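Local coordinates for protein DNA ligase (Aquifex aeolicus, PDB 3QWU) that probably joins nucleic acid ends in an ATP-dependent way, as a putative ligase whose nucleotide pocket holds adenosine beside a bound calcium ion, at residues Asp126-Ala131 with Met160-Gln165. Sequence-based numbering, arbitrary orientation.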
loop_
_atom_site.group_PDB
_atom_site.type_symbol
_atom_site.label_atom_id
_atom_site.label_comp_id
_atom_site.label_asym_id
_atom_site.label_seq_id
_atom_site.Cartn_x
_atom_site.Cartn_y
_atom_site.Cartn_z
ATOM N N ASP A 126 -39.014 -11.758 -15.939
ATOM C CA ASP A 126 -38.623 -11.295 -14.599
ATOM C C ASP A 126 -37.129 -11.601 -14.209
ATOM O O ASP A 126 -36.535 -10.942 -13.343
ATOM C CB ASP A 126 -39.600 -11.893 -13.545
ATOM C CG ASP A 126 -39.735 -13.463 -13.643
ATOM O OD1 ASP A 126 -40.084 -14.024 -14.753
ATOM O OD2 ASP A 126 -39.503 -14.125 -12.597
ATOM N N LEU A 127 -36.539 -12.607 -14.839
ATOM C CA LEU A 127 -35.192 -13.042 -14.463
ATOM C C LEU A 127 -34.079 -12.020 -14.839
ATOM O O LEU A 127 -34.113 -11.296 -15.879
ATOM C CB LEU A 127 -34.902 -14.408 -15.072
ATOM C CG LEU A 127 -35.723 -15.576 -14.530
ATOM C CD1 LEU A 127 -35.231 -16.863 -15.163
ATOM C CD2 LEU A 127 -35.701 -15.647 -13.018
ATOM N N VAL A 128 -33.121 -11.920 -13.924
ATOM C CA VAL A 128 -31.862 -11.259 -14.205
ATOM C C VAL A 128 -30.777 -12.306 -14.088
ATOM O O VAL A 128 -30.693 -13.017 -13.055
ATOM C CB VAL A 128 -31.559 -10.178 -13.205
ATOM C CG1 VAL A 128 -30.264 -9.503 -13.612
ATOM C CG2 VAL A 128 -32.808 -9.199 -13.016
ATOM N N ILE A 129 -29.968 -12.443 -15.153
ATOM C CA ILE A 129 -28.975 -13.513 -15.171
ATOM C C ILE A 129 -27.708 -12.909 -14.656
ATOM O O ILE A 129 -27.259 -11.912 -15.187
ATOM C CB ILE A 129 -28.702 -14.050 -16.600
ATOM C CG1 ILE A 129 -29.995 -14.515 -17.251
ATOM C CG2 ILE A 129 -27.664 -15.169 -16.579
ATOM C CD1 ILE A 129 -29.859 -14.768 -18.748
ATOM N N CYS A 130 -27.135 -13.516 -13.623
ATOM C CA CYS A 130 -25.871 -13.081 -13.067
ATOM C C CYS A 130 -24.785 -14.071 -13.566
ATOM O O CYS A 130 -24.818 -15.260 -13.249
ATOM C CB CYS A 130 -25.946 -13.072 -11.544
ATOM S SG CYS A 130 -27.159 -11.938 -10.878
ATOM N N ALA A 131 -23.838 -13.539 -14.331
ATOM C CA ALA A 131 -22.791 -14.327 -14.966
ATOM C C ALA A 131 -21.460 -13.596 -14.977
ATOM O O ALA A 131 -21.406 -12.360 -14.978
ATOM C CB ALA A 131 -23.180 -14.674 -16.414
ATOM N N MET A 160 -31.133 -13.356 -10.216
ATOM C CA MET A 160 -31.834 -12.447 -9.385
ATOM C C MET A 160 -33.136 -12.240 -10.087
ATOM O O MET A 160 -33.363 -12.857 -11.119
ATOM C CB MET A 160 -31.028 -11.169 -9.240
ATOM C CG MET A 160 -29.798 -11.383 -8.363
ATOM S SD MET A 160 -28.742 -9.943 -8.148
ATOM C CE MET A 160 -29.724 -8.858 -7.080
ATOM N N LYS A 161 -33.980 -11.376 -9.543
ATOM C CA LYS A 161 -35.258 -11.049 -10.115
ATOM C C LYS A 161 -35.435 -9.537 -10.148
ATOM O O LYS A 161 -35.063 -8.861 -9.228
ATOM C CB LYS A 161 -36.386 -11.674 -9.239
ATOM C CG LYS A 161 -36.858 -13.076 -9.685
ATOM C CD LYS A 161 -37.927 -13.750 -8.760
ATOM C CE LYS A 161 -38.889 -14.657 -9.586
ATOM N NZ LYS A 161 -39.449 -15.863 -8.851
ATOM N N LYS A 162 -36.062 -9.012 -11.182
ATOM C CA LYS A 162 -36.381 -7.591 -11.219
ATOM C C LYS A 162 -37.101 -7.136 -9.939
ATOM O O LYS A 162 -38.015 -7.823 -9.439
ATOM C CB LYS A 162 -37.300 -7.257 -12.426
ATOM C CG LYS A 162 -36.553 -7.031 -13.759
ATOM C CD LYS A 162 -37.504 -7.134 -14.952
ATOM C CE LYS A 162 -36.753 -7.173 -16.296
ATOM N NZ LYS A 162 -37.644 -7.616 -17.399
ATOM N N ASN A 163 -36.723 -5.966 -9.452
ATOM C CA ASN A 163 -37.386 -5.365 -8.285
ATOM C C ASN A 163 -37.137 -6.106 -6.953
ATOM O O ASN A 163 -37.887 -5.900 -6.012
ATOM C CB ASN A 163 -38.908 -5.257 -8.510
ATOM C CG ASN A 163 -39.269 -4.507 -9.769
ATOM O OD1 ASN A 163 -38.794 -3.408 -9.976
ATOM N ND2 ASN A 163 -40.140 -5.082 -10.603
ATOM N N GLU A 164 -36.117 -6.975 -6.879
ATOM C CA GLU A 164 -35.907 -7.841 -5.692
ATOM C C GLU A 164 -34.450 -7.993 -5.446
ATOM O O GLU A 164 -33.659 -7.934 -6.392
ATOM C CB GLU A 164 -36.445 -9.272 -5.863
ATOM C CG GLU A 164 -37.719 -9.436 -6.635
ATOM C CD GLU A 164 -38.856 -9.869 -5.798
ATOM O OE1 GLU A 164 -39.262 -9.080 -4.903
ATOM O OE2 GLU A 164 -39.385 -10.973 -6.078
ATOM N N GLN A 165 -34.104 -8.292 -4.201
ATOM C CA GLN A 165 -32.715 -8.244 -3.773
ATOM C C GLN A 165 -32.041 -9.586 -3.636
ATOM O O GLN A 165 -30.838 -9.662 -3.651
ATOM C CB GLN A 165 -32.603 -7.534 -2.428
ATOM C CG GLN A 165 -32.370 -6.065 -2.561
ATOM C CD GLN A 165 -31.839 -5.528 -1.288
ATOM O OE1 GLN A 165 -30.635 -5.606 -1.038
ATOM N NE2 GLN A 165 -32.725 -5.024 -0.436
HETATM O O HOH W 1 -35.372 -10.030 -17.699
#
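At one edge of an antiparallel four-stranded sheet, the outermost strand 153-161 pairs with 127-134 within the RNA ligase family region, consistent with the adenylation domain of nucleotidyltransferase ligases, and here Val-128 and Met-160 form a hydrogen-bonded pair. Val-128 N donates to Met-160 O at 3.0 Å, and Met-160 N donates back to Val-128 O. Two residues further along, Lys-162 N gives Asp-126 O a nearly straight bond of 2.9 Å (169° at the hydrogen), which ties the start of the type II turn 161-164 to the residue leading into strand 127-134.

On the Val-128 face, the CB atoms of Val-128 and Met-160 sit 4.1 Å apart, and CG2 of Val-128 packs over the backbone at Lys-162 N. Cys-130, on the same face, has its side chain about 7 Å from the bound adenosine and next to that of Phe-157, which binds it. Its SG lies beside Met-160 CG and SD, each at 3.7 Å.

Lys-162 runs extended beyond CG back across the strand, where NZ hydrogen-bonds Pro-125 O and Lys-90 O. On the face of Leu-127 and Lys-161, the lysine chain runs alongside Asp-126, both pointing the same way: OD2 of Asp-126 comes nearest to CE of Lys-161, at a short 3.1 Å, yet stays 4.1 Å from Lys-161 NZ, too far for a salt bridge.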